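Side-chain contacts in 4-aminobutyrate transaminase (Acinetobacter baumannii, PDB 6WOP), which probably transfers the amino group of 4-aminobutyrate to 2-oxoglutarate with the help of pyridoxal 5'-phosphate, as a class-III aminotransferase: residues I133-G138 against A220-R225; R171-A176 against D182-S187. All coordinates share one frame; numbering follows the deposited sequence.

Interaction 1 (I133-G138 against A220-R225); sequences ITFGNG and AEFLKR
F135, on strand 131-135, and F222, on the first turn of helix 220-233, reach toward each other from opposite directions and meet through the far ends of their rings. The nearest carbons are F135 CE2 and F222 CZ, 3.6 Å apart, and F135 CZ lies 3.7 Å from the same F222 CZ. F222 CE2 joins in at 3.9 Å from F135 CZ, so two neighbouring carbons of each ring share the contact. The planes are steeply turned, at 79°, with centroids 5.7 Å apart, and F135 CZ lies in the plane of the F222 ring, at its edge.

The first torsions differ. F222 CG stands anti to its backbone N (chi1 -176°), which carries the ring off the helix toward the strand, whereas F135 CG is anti to its own carbonyl carbon (chi1 -70°). F135 CA and F222 CA are 12.7 Å apart, a separation the two side chains together span. F135 also packs on I204 and L206 of the neighbouring parallel strand 201-206 and on A170 of strand 167-170, while F222 also touches helix 181-194. The pair therefore joins the large mixed sheet of the pyridoxal-phosphate-binding fold to helices on one of its faces. A type II turn runs from F135 to G138, closed by G138 N on F135 O at 2.8 Å.

Between the segments the attraction is wholly apolar: two buried aromatic rings, touching over a small area, join strand and helix through dispersion and the exclusion of water.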
loop_
_atom_site.group_PDB
_atom_site.type_symbol
_atom_site.label_atom_id
_atom_site.label_comp_id
_atom_site.label_asym_id
_atom_site.label_seq_id
_atom_site.Cartn_x
_atom_site.Cartn_y
_atom_site.Cartn_z
ATOM N N ILE A 133 5.118 -11.145 -8.831
ATOM C CA ILE A 133 6.288 -11.798 -8.287
ATOM C C ILE A 133 7.452 -11.561 -9.246
ATOM O O ILE A 133 7.349 -11.861 -10.446
ATOM C CB ILE A 133 6.036 -13.305 -8.078
ATOM C CG1 ILE A 133 4.992 -13.508 -7.000
ATOM C CG2 ILE A 133 7.350 -14.022 -7.661
ATOM C CD1 ILE A 133 4.588 -14.967 -6.782
ATOM N N THR A 134 8.541 -11.026 -8.727
ATOM C CA THR A 134 9.782 -10.887 -9.466
ATOM C C THR A 134 10.860 -11.644 -8.687
ATOM O O THR A 134 10.573 -12.391 -7.738
ATOM C CB THR A 134 10.196 -9.417 -9.656
ATOM O OG1 THR A 134 10.257 -8.811 -8.368
ATOM C CG2 THR A 134 9.120 -8.597 -10.405
ATOM N N PHE A 135 12.134 -11.471 -9.089
ATOM C CA PHE A 135 13.210 -12.272 -8.526
ATOM C C PHE A 135 14.320 -11.381 -7.976
ATOM O O PHE A 135 14.592 -10.297 -8.481
ATOM C CB PHE A 135 13.769 -13.239 -9.601
ATOM C CG PHE A 135 12.806 -14.305 -9.947
ATOM C CD1 PHE A 135 11.777 -14.079 -10.880
ATOM C CD2 PHE A 135 12.870 -15.510 -9.321
ATOM C CE1 PHE A 135 10.831 -15.096 -11.174
ATOM C CE2 PHE A 135 11.948 -16.519 -9.604
ATOM C CZ PHE A 135 10.923 -16.302 -10.515
ATOM N N GLY A 136 14.985 -11.877 -6.946
ATOM C CA GLY A 136 16.083 -11.139 -6.381
ATOM C C GLY A 136 17.109 -10.905 -7.470
ATOM O O GLY A 136 17.348 -11.778 -8.312
ATOM N N ASN A 137 17.702 -9.715 -7.449
ATOM C CA ASN A 137 18.679 -9.232 -8.429
ATOM C C ASN A 137 18.037 -8.915 -9.769
ATOM O O ASN A 137 18.760 -8.467 -10.698
ATOM C CB ASN A 137 19.841 -10.209 -8.607
ATOM C CG ASN A 137 20.448 -10.588 -7.283
ATOM O OD1 ASN A 137 20.930 -9.694 -6.571
ATOM N ND2 ASN A 137 20.473 -11.907 -6.942
ATOM N N GLY A 138 16.721 -9.091 -9.927
ATOM C CA GLY A 138 16.076 -8.677 -11.156
ATOM C C GLY A 138 16.139 -7.163 -11.268
ATOM O O GLY A 138 16.179 -6.448 -10.255
ATOM N N ALA A 220 16.271 -23.926 -18.701
ATOM C CA ALA A 220 15.020 -24.333 -19.355
ATOM C C ALA A 220 14.055 -25.007 -18.369
ATOM O O ALA A 220 12.840 -24.787 -18.427
ATOM C CB ALA A 220 15.285 -25.296 -20.530
ATOM N N GLU A 221 14.570 -25.862 -17.485
ATOM C CA GLU A 221 13.686 -26.569 -16.555
ATOM C C GLU A 221 12.954 -25.583 -15.653
ATOM O O GLU A 221 11.790 -25.802 -15.264
ATOM C CB GLU A 221 14.492 -27.570 -15.710
ATOM C CG GLU A 221 13.662 -28.313 -14.640
ATOM C CD GLU A 221 14.541 -28.893 -13.526
ATOM O OE1 GLU A 221 15.796 -28.843 -13.631
ATOM O OE2 GLU A 221 13.978 -29.391 -12.540
ATOM N N PHE A 222 13.610 -24.477 -15.309
ATOM C CA PHE A 222 12.928 -23.521 -14.456
ATOM C C PHE A 222 11.766 -22.860 -15.199
ATOM O O PHE A 222 10.673 -22.722 -14.646
ATOM C CB PHE A 222 13.908 -22.470 -13.922
ATOM C CG PHE A 222 13.234 -21.489 -12.930
ATOM C CD1 PHE A 222 12.902 -21.900 -11.655
ATOM C CD2 PHE A 222 12.899 -20.225 -13.319
ATOM C CE1 PHE A 222 12.288 -21.033 -10.789
ATOM C CE2 PHE A 222 12.313 -19.341 -12.448
ATOM C CZ PHE A 222 12.005 -19.751 -11.177
ATOM N N LEU A 223 11.986 -22.445 -16.459
ATOM C CA LEU A 223 10.898 -21.891 -17.257
ATOM C C LEU A 223 9.740 -22.854 -17.415
ATOM O O LEU A 223 8.579 -22.438 -17.329
ATOM C CB LEU A 223 11.390 -21.495 -18.655
ATOM C CG LEU A 223 11.998 -20.116 -18.810
ATOM C CD1 LEU A 223 12.289 -19.841 -20.275
ATOM C CD2 LEU A 223 11.134 -18.966 -18.208
ATOM N N LYS A 224 10.037 -24.135 -17.684
ATOM C CA LYS A 224 8.913 -25.033 -17.886
ATOM C C LYS A 224 8.180 -25.272 -16.574
ATOM O O LYS A 224 6.951 -25.266 -16.527
ATOM C CB LYS A 224 9.379 -26.381 -18.442
ATOM C CG LYS A 224 10.185 -26.243 -19.736
ATOM C CD LYS A 224 10.832 -27.561 -20.231
ATOM C CE LYS A 224 12.175 -27.361 -20.996
ATOM N NZ LYS A 224 12.069 -27.340 -22.478
ATOM N N ARG A 225 8.843 -25.416 -15.457
ATOM C CA ARG A 225 8.136 -25.547 -14.192
ATOM C C ARG A 225 7.360 -24.278 -13.819
ATOM O O ARG A 225 6.255 -24.331 -13.387
ATOM C CB ARG A 225 9.054 -26.023 -13.114
ATOM C CG ARG A 225 9.409 -27.474 -13.328
ATOM C CD ARG A 225 10.491 -27.949 -12.427
ATOM N NE ARG A 225 10.088 -27.994 -11.054
ATOM C CZ ARG A 225 10.915 -28.223 -10.062
ATOM N NH1 ARG A 225 12.171 -28.456 -10.295
ATOM N NH2 ARG A 225 10.482 -28.233 -8.843
#

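Interaction 2 (R171-A176 against D182-S187)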
loop_
_atom_site.group_PDB
_atom_site.type_symbol
_atom_site.label_atom_id
_atom_site.label_comp_id
_atom_site.label_asym_id
_atom_site.label_seq_id
_atom_site.Cartn_x
_atom_site.Cartn_y
_atom_site.Cartn_z
ATOM N N ARG A 171 13.718 -16.425 -5.391
ATOM C CA ARG A 171 15.093 -16.663 -5.743
ATOM C C ARG A 171 15.223 -17.087 -7.193
ATOM O O ARG A 171 14.631 -18.041 -7.594
ATOM C CB ARG A 171 15.714 -17.818 -4.940
ATOM C CG ARG A 171 15.339 -17.905 -3.503
ATOM C CD ARG A 171 15.944 -16.827 -2.681
ATOM N NE ARG A 171 15.487 -15.459 -2.897
ATOM C CZ ARG A 171 14.377 -14.904 -2.425
ATOM N NH1 ARG A 171 13.489 -15.599 -1.732
ATOM N NH2 ARG A 171 14.135 -13.668 -2.708
ATOM N N TYR A 172 16.007 -16.356 -7.951
ATOM C CA TYR A 172 16.337 -16.766 -9.299
ATOM C C TYR A 172 17.264 -17.982 -9.272
ATOM O O TYR A 172 18.194 -18.037 -8.456
ATOM C CB TYR A 172 17.027 -15.599 -10.002
ATOM C CG TYR A 172 17.022 -15.657 -11.514
ATOM C CD1 TYR A 172 15.991 -15.112 -12.228
ATOM C CD2 TYR A 172 18.079 -16.279 -12.223
ATOM C CE1 TYR A 172 16.003 -15.102 -13.581
ATOM C CE2 TYR A 172 18.072 -16.289 -13.589
ATOM C CZ TYR A 172 17.041 -15.689 -14.261
ATOM O OH TYR A 172 17.065 -15.659 -15.653
ATOM N N PRO A 173 17.081 -18.940 -10.191
ATOM C CA PRO A 173 17.912 -20.151 -10.216
ATOM C C PRO A 173 19.311 -19.841 -10.725
ATOM O O PRO A 173 19.482 -19.307 -11.842
ATOM C CB PRO A 173 17.150 -21.076 -11.183
ATOM C CG PRO A 173 16.358 -20.131 -12.061
ATOM C CD PRO A 173 15.943 -19.034 -11.129
ATOM N N VAL A 174 20.302 -20.151 -9.899
ATOM C CA VAL A 174 21.722 -19.958 -10.221
ATOM C C VAL A 174 22.440 -21.194 -9.690
ATOM O O VAL A 174 22.994 -21.175 -8.583
ATOM C CB VAL A 174 22.292 -18.642 -9.650
ATOM C CG1 VAL A 174 23.699 -18.441 -10.105
ATOM C CG2 VAL A 174 21.471 -17.424 -10.134
ATOM N N PRO A 175 22.422 -22.310 -10.423
ATOM C CA PRO A 175 22.942 -23.551 -9.853
ATOM C C PRO A 175 24.412 -23.441 -9.501
ATOM O O PRO A 175 24.806 -24.034 -8.502
ATOM C CB PRO A 175 22.694 -24.587 -10.969
ATOM C CG PRO A 175 21.520 -24.048 -11.720
ATOM C CD PRO A 175 21.714 -22.535 -11.696
ATOM N N ALA A 176 25.228 -22.676 -10.267
ATOM C CA ALA A 176 26.629 -22.446 -9.886
ATOM C C ALA A 176 26.773 -21.799 -8.512
ATOM O O ALA A 176 27.835 -21.889 -7.894
ATOM C CB ALA A 176 27.340 -21.549 -10.902
ATOM N N ASP A 182 15.046 -26.513 -8.175
ATOM C CA ASP A 182 14.121 -26.867 -7.082
ATOM C C ASP A 182 14.001 -25.752 -6.062
ATOM O O ASP A 182 12.887 -25.406 -5.621
ATOM C CB ASP A 182 14.607 -28.118 -6.387
ATOM C CG ASP A 182 14.212 -29.384 -7.099
ATOM O OD1 ASP A 182 13.386 -29.336 -8.009
ATOM O OD2 ASP A 182 14.722 -30.444 -6.713
ATOM N N ALA A 183 15.146 -25.208 -5.611
ATOM C CA ALA A 183 15.078 -24.169 -4.576
ATOM C C ALA A 183 14.370 -22.940 -5.081
ATOM O O ALA A 183 13.671 -22.255 -4.311
ATOM C CB ALA A 183 16.472 -23.795 -4.101
ATOM N N ALA A 184 14.610 -22.569 -6.351
ATOM C CA ALA A 184 13.945 -21.391 -6.900
ATOM C C ALA A 184 12.440 -21.610 -7.000
ATOM O O ALA A 184 11.630 -20.725 -6.672
ATOM C CB ALA A 184 14.580 -21.062 -8.289
ATOM N N ILE A 185 12.028 -22.775 -7.485
ATOM C CA ILE A 185 10.604 -23.032 -7.584
ATOM C C ILE A 185 9.996 -23.058 -6.189
ATOM O O ILE A 185 8.940 -22.465 -5.932
ATOM C CB ILE A 185 10.364 -24.360 -8.343
ATOM C CG1 ILE A 185 10.633 -24.200 -9.854
ATOM C CG2 ILE A 185 8.908 -24.877 -8.163
ATOM C CD1 ILE A 185 9.655 -23.345 -10.552
ATOM N N GLU A 186 10.693 -23.675 -5.247
ATOM C CA GLU A 186 10.182 -23.718 -3.875
ATOM C C GLU A 186 9.998 -22.326 -3.312
ATOM O O GLU A 186 9.030 -22.085 -2.569
ATOM C CB GLU A 186 11.133 -24.541 -2.990
ATOM C CG GLU A 186 10.687 -24.734 -1.612
ATOM C CD GLU A 186 11.567 -25.728 -0.831
ATOM O OE1 GLU A 186 12.238 -26.569 -1.486
ATOM O OE2 GLU A 186 11.581 -25.640 0.433
ATOM N N SER A 187 10.898 -21.369 -3.666
ATOM C CA SER A 187 10.745 -20.002 -3.131
ATOM C C SER A 187 9.515 -19.299 -3.699
ATOM O O SER A 187 8.858 -18.536 -2.990
ATOM C CB SER A 187 12.004 -19.184 -3.399
ATOM O OG SER A 187 12.009 -18.749 -4.753
#
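S187 OG takes the backbone N-H of R171 in a nearly straight hydrogen bond of 3.0 Å (167° at the hydrogen). The same hydroxyl donates to A184 O, one turn back in its own helix, at 2.8 Å, so it is used in both roles, as donor and as acceptor. With chi1 at 78°, OG sits between the backbone N and carbonyl carbon of S187, which lets it serve both bonds. R171 CG rests 3.6 Å from S187 CB. Three residues earlier in the helix, the A184 methyl points at the incoming chain, 3.1 Å from R171 O and 3.7 Å from P173 CD; R171 O is buried here without a hydrogen-bonding partner.

In the fold this is the start of a strand-to-helix connection: strand 167-170, an outer strand of the large mixed sheet, runs out into R171 to P173, which lie against the helix 181-194 that follows.

Farther out, the bent side chain of R171 carries its NH2 to H169 O and to a salt bridge with E194 of the second subunit, tying this corner to the assembly. The CB of Y172 points away from the helix; the Y172 hydroxyl hydrogen-bonds E207 O, and P173 CG sits off-centre over one face of the Y172 ring, 4.2 Å above its plane.

F222 of interaction 1 connects it to interaction 2: besides meeting F135, its ring touches the loop and the helix of interaction 2, with F222 CE1 3.4 Å from A184 CB and 3.5 Å from I185 CD1, and F222 CG 3.5 Å from P173 CG. The two helices are also bridged by charge, R225 NH1 to D182 OD1 at 2.7 Å, and this guanidinium also bonds E221 within 220-225. The centres of the contacts lie about 8 Å apart, and in sequence 171-176 and 182-187 fall within the loop closed by interaction 1. R225 NH2 also hydrogen-bonds a tartrate, probably from the crystallisation liquor.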